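Local atomic coordinates of nicotinamide-nucleotide adenylyltransferase NadR family / Ribosylnicotinamide kinase (Lactococcus lactis subsp. cremoris, PDB entry 6GYE), a protein that probably phosphorylates nicotinamide riboside, which it binds, with its P-loop kinase domain and probably also carries a nicotinamide-nucleotide adenylyltransferase activity for NAD+ synthesis. Residues 209-212 against 213-216; 221-224 against 225-228; 237-240 against 241-245; 285-288 against 289-293; 355-358 against 359-362. One frame throughout, in Å; residues are numbered along the deposited sequence.

Contact 1: 209-212 against 213-216. With SO4 (sulfate ion), chain F.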
# COMPACT_ATOMS: atom_id res chain seq x y z
N SER A 209 -5.85 -10.42 -11.01
CA SER A 209 -7.18 -10.81 -10.59
C SER A 209 -7.99 -11.27 -11.80
O SER A 209 -7.64 -11.01 -12.95
CB SER A 209 -7.88 -9.65 -9.90
OG SER A 209 -8.14 -8.63 -10.84
N GLU A 210 -9.12 -11.91 -11.51
CA GLU A 210 -10.08 -12.30 -12.53
C GLU A 210 -11.26 -11.34 -12.50
O GLU A 210 -11.43 -10.56 -11.56
CB GLU A 210 -10.59 -13.74 -12.31
CG GLU A 210 -9.55 -14.86 -12.34
CD GLU A 210 -9.01 -15.18 -13.74
OE1 GLU A 210 -9.43 -14.53 -14.72
OE2 GLU A 210 -8.17 -16.10 -13.85
N GLU A 211 -12.07 -11.39 -13.54
CA GLU A 211 -13.28 -10.57 -13.59
C GLU A 211 -14.33 -11.22 -12.69
O GLU A 211 -14.85 -12.29 -12.99
CB GLU A 211 -13.79 -10.41 -15.02
CG GLU A 211 -14.94 -9.39 -15.09
CD GLU A 211 -15.54 -9.23 -16.48
OE1 GLU A 211 -15.87 -8.09 -16.88
OE2 GLU A 211 -15.70 -10.26 -17.17
N TYR A 212 -14.67 -10.55 -11.58
CA TYR A 212 -15.55 -11.18 -10.60
C TYR A 212 -16.93 -11.45 -11.21
O TYR A 212 -17.55 -12.48 -10.90
CB TYR A 212 -15.66 -10.28 -9.36
CG TYR A 212 -16.61 -10.81 -8.30
CD1 TYR A 212 -16.22 -11.82 -7.43
CD2 TYR A 212 -17.92 -10.33 -8.19
CE1 TYR A 212 -17.08 -12.33 -6.47
CE2 TYR A 212 -18.80 -10.84 -7.22
CZ TYR A 212 -18.37 -11.85 -6.37
OH TYR A 212 -19.21 -12.38 -5.41
N ALA A 213 -17.40 -10.57 -12.09
CA ALA A 213 -18.73 -10.72 -12.68
C ALA A 213 -18.89 -12.08 -13.35
O ALA A 213 -19.95 -12.71 -13.24
CB ALA A 213 -19.01 -9.60 -13.68
N ARG A 214 -17.85 -12.56 -14.03
CA ARG A 214 -17.92 -13.88 -14.63
C ARG A 214 -18.06 -14.96 -13.57
O ARG A 214 -18.87 -15.88 -13.72
CB ARG A 214 -16.70 -14.12 -15.51
CG ARG A 214 -16.60 -15.52 -16.09
CD ARG A 214 -15.52 -15.53 -17.13
NE ARG A 214 -15.57 -14.28 -17.89
CZ ARG A 214 -14.59 -13.80 -18.65
NH1 ARG A 214 -13.44 -14.47 -18.76
NH2 ARG A 214 -14.76 -12.66 -19.30
N GLU A 215 -17.25 -14.90 -12.51
CA GLU A 215 -17.40 -15.89 -11.44
C GLU A 215 -18.81 -15.84 -10.86
O GLU A 215 -19.46 -16.88 -10.69
CB GLU A 215 -16.37 -15.66 -10.33
CG GLU A 215 -16.43 -16.74 -9.24
CD GLU A 215 -16.06 -16.26 -7.84
OE1 GLU A 215 -14.95 -15.71 -7.66
OE2 GLU A 215 -16.88 -16.44 -6.91
N TYR A 216 -19.29 -14.63 -10.58
CA TYR A 216 -20.58 -14.46 -9.94
C TYR A 216 -21.71 -15.06 -10.78
O TYR A 216 -22.61 -15.73 -10.25
CB TYR A 216 -20.79 -12.96 -9.70
CG TYR A 216 -22.05 -12.59 -8.96
CD1 TYR A 216 -23.24 -12.37 -9.64
CD2 TYR A 216 -22.04 -12.45 -7.57
CE1 TYR A 216 -24.40 -12.03 -8.98
CE2 TYR A 216 -23.20 -12.11 -6.89
CZ TYR A 216 -24.37 -11.90 -7.60
OH TYR A 216 -25.52 -11.55 -6.94
S SO4 F . -13.15 -10.76 -22.23
O1 SO4 F . -12.75 -11.72 -23.27
O2 SO4 F . -14.54 -10.95 -21.83
O3 SO4 F . -12.37 -10.95 -21.01
O4 SO4 F . -12.97 -9.44 -22.79
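E211 and R214 meet in a salt bridge, with OE2 of E211 3.3 Å from NH2 of R214. The carboxylate and guanidinium planes stand nearly at right angles, 85° apart, so a single oxygen faces a single nitrogen instead of the two groups pairing side by side. The same NH2 sends two weak hydrogen bonds to a bound sulfate, 3.1 Å to O2 and 3.4 Å to O3, and O3 lies in the guanidinium plane at its edge. Backbone amides of S190, T191, G192 and K193 also hold this anion, an arrangement consistent with a Walker A P-loop, where a nucleotide phosphate would sit. Arginine suits the place because its planar, multi-donor end can serve carboxylate and anion together; R214 also reaches T194 weakly through NH1.

E211 is the N-cap of helix 212-220. It takes a weak bond on its backbone O from R214 N, while its extended side chain, CG anti to the backbone N at chi1 -172°, runs out toward the arginine. The first firm helical bond follows, from Y216 N to Y212 O at 2.8 Å and almost straight.

One turn apart, the tyrosines pack at an angle. Their rings are 5.9 Å apart between centroids with planes at 47°, and Y212 CE2 lies 3.6 Å from Y216 CD2. The hydroxyl of Y212 comes to the edge of the Y216 ring, near its plane, whereas the hydroxyl of Y216 is bonded to D231 of helix 229-247. A213, small enough to be buried, lies against M235 of that helix and W316.

Contact 2: 221-224 against 225-228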
# COMPACT_ATOMS: atom_id res chain seq x y z
N ASN A 221 -25.45 -18.65 -11.51
CA ASN A 221 -26.14 -19.25 -12.66
C ASN A 221 -27.21 -18.29 -13.20
O ASN A 221 -28.38 -18.64 -13.32
CB ASN A 221 -26.73 -20.61 -12.25
CG ASN A 221 -27.25 -21.44 -13.43
OD1 ASN A 221 -27.00 -21.13 -14.59
ND2 ASN A 221 -27.97 -22.50 -13.12
N ILE A 222 -26.80 -17.05 -13.49
CA ILE A 222 -27.70 -16.02 -14.01
C ILE A 222 -26.99 -15.30 -15.15
O ILE A 222 -25.75 -15.21 -15.17
CB ILE A 222 -28.13 -15.00 -12.93
CG1 ILE A 222 -26.89 -14.42 -12.23
CG2 ILE A 222 -29.05 -15.66 -11.87
CD1 ILE A 222 -27.22 -13.41 -11.12
N ASP A 223 -27.77 -14.78 -16.09
CA ASP A 223 -27.30 -14.06 -17.28
C ASP A 223 -27.30 -12.55 -17.02
O ASP A 223 -27.95 -12.05 -16.10
CB ASP A 223 -28.22 -14.33 -18.49
CG ASP A 223 -27.97 -15.68 -19.13
OD1 ASP A 223 -26.79 -16.07 -19.25
OD2 ASP A 223 -28.96 -16.33 -19.52
N ASP A 224 -26.60 -11.81 -17.90
CA ASP A 224 -26.57 -10.34 -17.81
C ASP A 224 -27.97 -9.76 -17.70
O ASP A 224 -28.23 -8.91 -16.85
CB ASP A 224 -25.88 -9.75 -19.04
CG ASP A 224 -24.44 -10.13 -19.16
OD1 ASP A 224 -23.78 -10.34 -18.12
OD2 ASP A 224 -23.95 -10.23 -20.30
N ASP A 225 -28.88 -10.20 -18.56
CA ASP A 225 -30.20 -9.58 -18.53
C ASP A 225 -31.02 -9.97 -17.32
O ASP A 225 -32.16 -9.50 -17.22
CB ASP A 225 -30.99 -9.90 -19.80
CG ASP A 225 -31.07 -11.36 -20.10
OD1 ASP A 225 -30.52 -12.16 -19.31
OD2 ASP A 225 -31.70 -11.72 -21.12
N GLU A 226 -30.51 -10.79 -16.40
CA GLU A 226 -31.22 -11.12 -15.17
C GLU A 226 -30.65 -10.38 -13.97
O GLU A 226 -31.17 -10.53 -12.85
CB GLU A 226 -31.18 -12.63 -14.94
CG GLU A 226 -31.86 -13.43 -16.06
CD GLU A 226 -31.67 -14.96 -15.94
OE1 GLU A 226 -30.53 -15.41 -15.68
OE2 GLU A 226 -32.65 -15.71 -16.16
N LEU A 227 -29.59 -9.59 -14.17
CA LEU A 227 -28.97 -8.87 -13.06
C LEU A 227 -29.90 -7.78 -12.53
O LEU A 227 -30.57 -7.08 -13.31
CB LEU A 227 -27.66 -8.26 -13.51
CG LEU A 227 -26.59 -9.26 -13.98
CD1 LEU A 227 -25.35 -8.52 -14.46
CD2 LEU A 227 -26.24 -10.23 -12.88
N LYS A 228 -30.00 -7.68 -11.21
CA LYS A 228 -30.76 -6.62 -10.55
C LYS A 228 -29.80 -5.77 -9.71
O LYS A 228 -28.60 -6.09 -9.57
CB LYS A 228 -31.86 -7.19 -9.64
CG LYS A 228 -32.74 -8.26 -10.27
CD LYS A 228 -33.66 -7.72 -11.35
CE LYS A 228 -34.70 -8.76 -11.73
NZ LYS A 228 -35.46 -9.15 -10.52
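I222 and D223 run extended into a 3-10 turn, closed by E226 N to D223 O at 2.9 Å and L227 N to D224 O at 3.1 Å. Both amides stand well above the plane of the carbonyl they bond, as befits so tight a winding.

The side chain of E226 turns back over the start of the turn. Its CG lies beside the backbone N (chi1 -61°) and the chain beyond is extended, which carries OE1 to the amide of D223, 2.9 Å away and almost straight at 170°. The amide uses the anti side of the carboxylate, somewhat out of its plane. D223 and E226 are thus bonded both ways, by backbone N to O and by side chain to amide; the second is the glutamate half of a capping box, but the D223 side chain does not complete it. Glutamate has the length for this reach. OE1 also lies 3.3 Å from I222 CA.

Beneath, the branched aliphatic chains of I222 and L227 cross at about a right angle, CD1 of I222 touching CD2 of L227 at 3.8 Å; I222 goes on to Y216 and L227 to W316. D224 is buried, and its carboxylate is taken up by H313 and by the amide of W316, joining the turn to the loop that follows strand 296-300.

Acids dominate the outer side: D223 OD2 stands 4.2 Å from E226 OE1 and 4.5 Å from D225 OD1. Such crowding probably costs some electrostatic energy, which the amide bond to E226 would partly repay by spreading its charge.

Contact 3: 237-240 against 241-245; sequences TGQY and DANSR. With NNR (Nicotinamide riboside), chain I.
Y240 and S244, one turn apart on helix 229-247, face the nicotinamide riboside in the pocket of a P-loop kinase domain. The tyrosine's CG lies anti to its own N (chi1 179°), which sends the ring out from the helix until OH bonds O4R of the riboside at 2.6 Å. S244 takes the other common helical choice: with OG beside its N (chi1 -57°), the hydroxyl folds back to donate to Y240 O at 3.0 Å. That carbonyl also receives S244 N, and the two donors arrive from opposite faces of its plane. Serine is short enough to do this while its OG lies over a face of the Y240 ring, 3.4 Å from CE2.

On another side, Q239 lays its amide beside that of N243, the planes 37° apart. NE2 gives its hydrogen to N243 OD1 almost in its own amide plane, though it meets the oxygen from above the carbonyl plane. Two-way amides suit the spot: Q239 OE1 accepts from Y212 N, N243 OD1 bonds S209 OG and N243 ND2 gives to T260 O. A water bridges the backbone and the last side chain, donating to G238 O and accepting from R245 NH2, 3.1 Å away.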
# COMPACT_ATOMS: atom_id res chain seq x y z
N THR A 237 -18.46 -4.98 -4.39
CA THR A 237 -17.58 -5.42 -3.31
C THR A 237 -16.80 -6.67 -3.70
O THR A 237 -15.65 -6.83 -3.27
CB THR A 237 -18.39 -5.65 -2.03
OG1 THR A 237 -19.20 -6.79 -2.20
CG2 THR A 237 -19.30 -4.48 -1.76
N GLY A 238 -17.39 -7.52 -4.54
CA GLY A 238 -16.70 -8.73 -4.96
C GLY A 238 -15.45 -8.46 -5.79
O GLY A 238 -14.40 -9.07 -5.57
N GLN A 239 -15.57 -7.59 -6.79
CA GLN A 239 -14.39 -7.23 -7.58
C GLN A 239 -13.36 -6.51 -6.71
O GLN A 239 -12.15 -6.75 -6.83
CB GLN A 239 -14.77 -6.37 -8.77
CG GLN A 239 -13.61 -6.14 -9.75
CD GLN A 239 -13.24 -7.40 -10.51
OE1 GLN A 239 -14.04 -7.92 -11.27
NE2 GLN A 239 -12.04 -7.90 -10.28
N TYR A 240 -13.82 -5.63 -5.81
CA TYR A 240 -12.89 -4.91 -4.94
C TYR A 240 -12.09 -5.85 -4.05
O TYR A 240 -10.87 -5.69 -3.89
CB TYR A 240 -13.65 -3.89 -4.09
CG TYR A 240 -12.70 -3.15 -3.19
CD1 TYR A 240 -11.98 -2.05 -3.66
CD2 TYR A 240 -12.50 -3.56 -1.88
CE1 TYR A 240 -11.09 -1.38 -2.83
CE2 TYR A 240 -11.62 -2.90 -1.05
CZ TYR A 240 -10.92 -1.81 -1.53
OH TYR A 240 -10.06 -1.17 -0.68
N ASP A 241 -12.76 -6.83 -3.43
CA ASP A 241 -12.07 -7.81 -2.58
C ASP A 241 -11.09 -8.66 -3.39
O ASP A 241 -9.98 -8.96 -2.93
CB ASP A 241 -13.10 -8.72 -1.88
CG ASP A 241 -13.95 -7.97 -0.86
OD1 ASP A 241 -13.57 -6.84 -0.47
OD2 ASP A 241 -15.01 -8.52 -0.46
N ALA A 242 -11.50 -9.09 -4.59
CA ALA A 242 -10.60 -9.87 -5.43
C ALA A 242 -9.35 -9.07 -5.76
O ALA A 242 -8.23 -9.60 -5.72
CB ALA A 242 -11.31 -10.29 -6.71
N ASN A 243 -9.52 -7.79 -6.09
CA ASN A 243 -8.40 -6.94 -6.46
C ASN A 243 -7.48 -6.66 -5.27
O ASN A 243 -6.25 -6.78 -5.39
CB ASN A 243 -8.94 -5.65 -7.08
CG ASN A 243 -9.57 -5.91 -8.45
OD1 ASN A 243 -9.45 -7.01 -8.98
ND2 ASN A 243 -10.21 -4.90 -9.04
N SER A 244 -8.05 -6.34 -4.09
CA SER A 244 -7.23 -6.15 -2.89
C SER A 244 -6.44 -7.40 -2.54
O SER A 244 -5.29 -7.32 -2.08
CB SER A 244 -8.10 -5.77 -1.70
OG SER A 244 -8.86 -4.62 -1.98
N ARG A 245 -7.07 -8.56 -2.69
CA ARG A 245 -6.43 -9.85 -2.44
C ARG A 245 -5.17 -9.99 -3.27
O ARG A 245 -4.13 -10.43 -2.76
CB ARG A 245 -7.44 -10.96 -2.76
CG ARG A 245 -7.19 -12.32 -2.17
CD ARG A 245 -8.50 -13.18 -2.11
NE ARG A 245 -9.51 -12.64 -1.18
CZ ARG A 245 -10.77 -12.34 -1.49
NH1 ARG A 245 -11.58 -11.84 -0.55
NH2 ARG A 245 -11.25 -12.55 -2.72
O2R NNR I . -6.65 -3.77 -0.40
C2R NNR I . -6.17 -2.46 -0.77
C3R NNR I . -5.92 -1.57 0.44
O3R NNR I . -6.21 -2.22 1.68
C4R NNR I . -6.81 -0.35 0.26
C5R NNR I . -6.00 0.93 0.19
O5R NNR I . -6.88 2.04 -0.01
O4R NNR I . -7.55 -0.52 -0.95
C1R NNR I . -7.22 -1.75 -1.61
N1 NNR I . -6.69 -1.47 -2.94
C2 NNR I . -7.47 -1.63 -4.02
C6 NNR I . -5.41 -1.08 -3.07
C5 NNR I . -4.88 -0.81 -4.33
C4 NNR I . -5.67 -0.96 -5.45
C3 NNR I . -6.99 -1.37 -5.29
C7 NNR I . -7.88 -1.54 -6.49
O7 NNR I . -8.84 -2.29 -6.42
N7 NNR I . -7.60 -0.87 -7.60
O HOH W 1 -13.92 -11.65 -4.02

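Contact 4: 285-288 against 289-293. With NNR (Nicotinamide riboside), chain I.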
# COMPACT_ATOMS: atom_id res chain seq x y z
N PHE A 285 -20.64 3.06 -4.96
CA PHE A 285 -19.69 3.29 -6.05
C PHE A 285 -18.62 4.29 -5.63
O PHE A 285 -17.42 4.03 -5.79
CB PHE A 285 -20.41 3.80 -7.30
CG PHE A 285 -20.99 2.72 -8.17
CD1 PHE A 285 -20.18 1.73 -8.70
CD2 PHE A 285 -22.34 2.72 -8.48
CE1 PHE A 285 -20.71 0.74 -9.51
CE2 PHE A 285 -22.88 1.74 -9.28
CZ PHE A 285 -22.07 0.75 -9.80
N ARG A 286 -19.05 5.45 -5.11
CA ARG A 286 -18.13 6.52 -4.76
C ARG A 286 -17.14 6.07 -3.70
O ARG A 286 -15.92 6.27 -3.84
CB ARG A 286 -18.90 7.76 -4.29
CG ARG A 286 -19.85 8.37 -5.32
CD ARG A 286 -20.22 9.82 -5.01
NE ARG A 286 -20.80 9.99 -3.68
CZ ARG A 286 -22.09 9.85 -3.40
NH1 ARG A 286 -22.94 9.53 -4.36
NH2 ARG A 286 -22.52 10.01 -2.16
N LYS A 287 -17.64 5.47 -2.62
CA LYS A 287 -16.76 4.90 -1.61
C LYS A 287 -15.73 3.95 -2.24
O LYS A 287 -14.52 4.12 -2.06
CB LYS A 287 -17.61 4.16 -0.57
CG LYS A 287 -17.00 3.95 0.81
CD LYS A 287 -16.15 2.70 0.86
CE LYS A 287 -15.38 2.58 2.18
NZ LYS A 287 -14.49 1.37 2.23
N THR A 288 -16.19 3.00 -3.05
CA THR A 288 -15.26 2.00 -3.58
C THR A 288 -14.27 2.61 -4.57
O THR A 288 -13.07 2.30 -4.53
CB THR A 288 -16.04 0.87 -4.23
OG1 THR A 288 -16.97 0.33 -3.26
CG2 THR A 288 -15.07 -0.23 -4.72
N ILE A 289 -14.74 3.47 -5.47
CA ILE A 289 -13.83 4.07 -6.44
C ILE A 289 -12.80 4.93 -5.72
O ILE A 289 -11.63 4.99 -6.12
CB ILE A 289 -14.62 4.86 -7.50
CG1 ILE A 289 -15.41 3.90 -8.39
CG2 ILE A 289 -13.67 5.73 -8.35
CD1 ILE A 289 -16.39 4.60 -9.33
N ALA A 290 -13.20 5.57 -4.62
CA ALA A 290 -12.26 6.35 -3.82
C ALA A 290 -11.17 5.51 -3.17
O ALA A 290 -10.12 6.06 -2.83
CB ALA A 290 -13.01 7.11 -2.73
N ASP A 291 -11.40 4.21 -2.96
CA ASP A 291 -10.40 3.34 -2.35
C ASP A 291 -9.49 2.69 -3.36
O ASP A 291 -8.67 1.85 -2.98
CB ASP A 291 -11.08 2.24 -1.53
CG ASP A 291 -11.71 2.75 -0.27
OD1 ASP A 291 -11.37 3.87 0.16
OD2 ASP A 291 -12.56 2.02 0.29
N GLU A 292 -9.65 2.99 -4.64
CA GLU A 292 -8.82 2.39 -5.68
C GLU A 292 -7.59 3.25 -5.95
O GLU A 292 -7.67 4.48 -5.96
CB GLU A 292 -9.63 2.19 -6.96
CG GLU A 292 -10.82 1.26 -6.77
CD GLU A 292 -11.51 0.94 -8.09
OE1 GLU A 292 -10.98 1.38 -9.13
OE2 GLU A 292 -12.55 0.24 -8.08
N ARG A 293 -6.46 2.59 -6.13
CA ARG A 293 -5.21 3.24 -6.50
C ARG A 293 -4.77 2.62 -7.82
O ARG A 293 -4.41 1.45 -7.85
CB ARG A 293 -4.13 3.04 -5.44
CG ARG A 293 -4.57 3.16 -4.01
CD ARG A 293 -4.43 4.58 -3.53
NE ARG A 293 -4.95 4.76 -2.17
CZ ARG A 293 -6.19 5.16 -1.89
NH1 ARG A 293 -7.04 5.41 -2.88
NH2 ARG A 293 -6.57 5.30 -0.63
O2R NNR I . -6.65 -3.77 -0.40
C2R NNR I . -6.17 -2.46 -0.77
C3R NNR I . -5.92 -1.57 0.44
O3R NNR I . -6.21 -2.22 1.68
C4R NNR I . -6.81 -0.35 0.26
C5R NNR I . -6.00 0.93 0.19
O5R NNR I . -6.88 2.04 -0.01
O4R NNR I . -7.55 -0.52 -0.95
C1R NNR I . -7.22 -1.75 -1.61
N1 NNR I . -6.69 -1.47 -2.94
C2 NNR I . -7.47 -1.63 -4.02
C6 NNR I . -5.41 -1.08 -3.07
C5 NNR I . -4.88 -0.81 -4.33
C4 NNR I . -5.67 -0.96 -5.45
C3 NNR I . -6.99 -1.37 -5.29
C7 NNR I . -7.88 -1.54 -6.49
O7 NNR I . -8.84 -2.29 -6.42
N7 NNR I . -7.60 -0.87 -7.60
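The amide of D291 is shared between two carbonyls, giving a bond of 3.0 Å to T288 O and a weak one of 3.2 Å to K287 O. It approaches T288 O from high above the carbonyl plane, the geometry of a helix tightening at its end. Two residues earlier the bonding is regular, I289 N to F285 O being 2.8 Å and nearly straight at 171°.

A salt bridge spans this last turn on the outside. K287 starts away from D291 but bends at chi2 (-85°), and its otherwise extended chain swings NZ to OD2 of D291 at 2.8 Å, nearly along the C-O axis. Lysine suits an exposed place where length and flexibility let it reach an acid four residues on. The backbone O of D291 accepts a weak hydrogen bond from O5R of nicotinamide riboside.

Past the helix, R293 folds back. Its NH1 donates to A290 O at 3.1 Å, the acceptor lying in the guanidinium plane, and also to E292 O. These two bonds fix the rotation of the group, leaving one guanidinium face to O5R of nicotinamide riboside, 3.3 Å from NH2. E292 lays its CG against T288 O and brings CB within 3.7 Å of N7 of the ligand amide; its OE2 accepts from A262 N.

T288 and I289 fill the inner sides, the threonine on Y240 and I236, the isoleucine on A262 and I263. The arrangement is that of a helix C terminus running into a ligand-binding loop, here the D291-E292-R293 part of the nicotinamide riboside pocket.

Contact 5: 355-358 against 359-362; sequences YLTR and YHHA
Two torsions set Y355 and H361 face to face: the tyrosine's CG lies beside its N (chi1 -66°), the histidine's swings anti to N (chi1 -168°), and the rings come to an offset stack. Their centroids are 4.4 Å apart with the planes at only 9°. Here helix 358-370 begins, with T357 as its N-cap.

The stack is displaced, so CE1 of Y355 lies toward the rim of one histidine face, 3.4 Å from CD2 of H361. The histidine's own backbone joins in, its CA resting over the tyrosine ring in a CH-pi contact 3.7 Å from the centroid. A flat imidazole suits this place because it can stack and still offer a ring nitrogen: ND1 of H361 is bonded to D345, while the hydroxyl of Y355 goes to D364, one turn further along the helix. These outer bonds probably hold both rings in their rotation.

H360 is covered differently. CB of L356 sits squarely over the centre of its ring, 3.9 Å from the centroid, and CD1 of the same leucine reaches NE2 at 3.6 Å. Leucine suits the place because its CB and CD1 can both lie on the imidazole.

Backbone bonds from H361 N to T357 O and from A362 N to R358 O start the helix. Y359 points another way, to S203 and helix 193-203. At the cap itself, OG1 of T357 comes to the edge of the H360 imidazole, in its plane, and makes a hydrogen bond with ND1 of 2.7 Å in which either atom could be the donor.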
# COMPACT_ATOMS: atom_id res chain seq x y z
N TYR A 355 1.98 -0.03 -33.13
CA TYR A 355 2.52 -1.27 -32.59
C TYR A 355 2.07 -2.48 -33.41
O TYR A 355 1.09 -2.44 -34.14
CB TYR A 355 2.11 -1.45 -31.13
CG TYR A 355 2.69 -0.44 -30.17
CD1 TYR A 355 2.11 0.82 -30.00
CD2 TYR A 355 3.84 -0.73 -29.46
CE1 TYR A 355 2.66 1.74 -29.10
CE2 TYR A 355 4.40 0.17 -28.58
CZ TYR A 355 3.80 1.39 -28.40
OH TYR A 355 4.37 2.27 -27.51
N LEU A 356 2.80 -3.58 -33.24
CA LEU A 356 2.51 -4.79 -34.00
C LEU A 356 1.16 -5.37 -33.60
O LEU A 356 0.43 -5.88 -34.46
CB LEU A 356 3.61 -5.83 -33.79
CG LEU A 356 4.96 -5.61 -34.47
CD1 LEU A 356 5.97 -6.65 -34.01
CD2 LEU A 356 4.84 -5.62 -35.96
N THR A 357 0.87 -5.39 -32.31
CA THR A 357 -0.33 -5.99 -31.77
C THR A 357 -0.77 -5.22 -30.54
O THR A 357 -0.02 -4.42 -29.97
CB THR A 357 -0.11 -7.46 -31.36
OG1 THR A 357 0.70 -7.51 -30.17
CG2 THR A 357 0.56 -8.29 -32.47
N ARG A 358 -2.01 -5.49 -30.12
CA ARG A 358 -2.53 -4.97 -28.86
C ARG A 358 -1.58 -5.29 -27.71
O ARG A 358 -1.28 -4.42 -26.87
CB ARG A 358 -3.91 -5.57 -28.61
CG ARG A 358 -4.87 -4.69 -27.83
CD ARG A 358 -6.30 -4.74 -28.40
NE ARG A 358 -6.38 -4.24 -29.78
CZ ARG A 358 -7.49 -3.75 -30.34
NH1 ARG A 358 -8.62 -3.68 -29.64
NH2 ARG A 358 -7.46 -3.33 -31.60
N TYR A 359 -1.08 -6.53 -27.67
CA TYR A 359 -0.19 -6.94 -26.59
C TYR A 359 1.12 -6.15 -26.60
O TYR A 359 1.61 -5.72 -25.54
CB TYR A 359 0.08 -8.45 -26.67
CG TYR A 359 1.13 -8.88 -25.68
CD1 TYR A 359 0.80 -9.16 -24.36
CD2 TYR A 359 2.46 -8.94 -26.06
CE1 TYR A 359 1.79 -9.51 -23.45
CE2 TYR A 359 3.44 -9.26 -25.17
CZ TYR A 359 3.11 -9.55 -23.87
OH TYR A 359 4.13 -9.89 -23.02
N HIS A 360 1.72 -5.95 -27.79
CA HIS A 360 2.92 -5.12 -27.87
C HIS A 360 2.67 -3.74 -27.30
O HIS A 360 3.48 -3.22 -26.51
CB HIS A 360 3.41 -5.00 -29.31
CG HIS A 360 4.07 -6.23 -29.83
ND1 HIS A 360 3.38 -7.41 -30.04
CD2 HIS A 360 5.36 -6.48 -30.18
CE1 HIS A 360 4.22 -8.33 -30.50
NE2 HIS A 360 5.42 -7.79 -30.60
N HIS A 361 1.54 -3.13 -27.68
CA HIS A 361 1.22 -1.79 -27.18
C HIS A 361 1.13 -1.78 -25.66
O HIS A 361 1.71 -0.91 -25.00
CB HIS A 361 -0.09 -1.30 -27.80
CG HIS A 361 -0.36 0.15 -27.57
ND1 HIS A 361 -1.40 0.83 -28.20
CD2 HIS A 361 0.28 1.07 -26.81
CE1 HIS A 361 -1.38 2.09 -27.82
NE2 HIS A 361 -0.37 2.27 -26.99
N ALA A 362 0.40 -2.74 -25.09
CA ALA A 362 0.15 -2.75 -23.65
C ALA A 362 1.42 -3.02 -22.85
O ALA A 362 1.66 -2.38 -21.82
CB ALA A 362 -0.93 -3.79 -23.31

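In the fold
All five contacts are local and follow one another along the chain without nesting or crossing. Contact 1 opens helix 212-220 beside the probable P-loop, and contact 2 closes the loop from that helix to helix 229-247; they touch where Y216 meets I222. Contact 3, in the middle of helix 229-247, returns to contact 1 through Q239 on Y212 and N243 on S209, joining the two successive helices. Contact 4 ends helix 275-290 and packs on contact 3, T288 and D291 against Y240, so that together they hold nicotinamide riboside. Contact 5, starting helix 358-370, lies about 25 Å from contact 1 between centres and packs against helix 193-203 and strand 296-300.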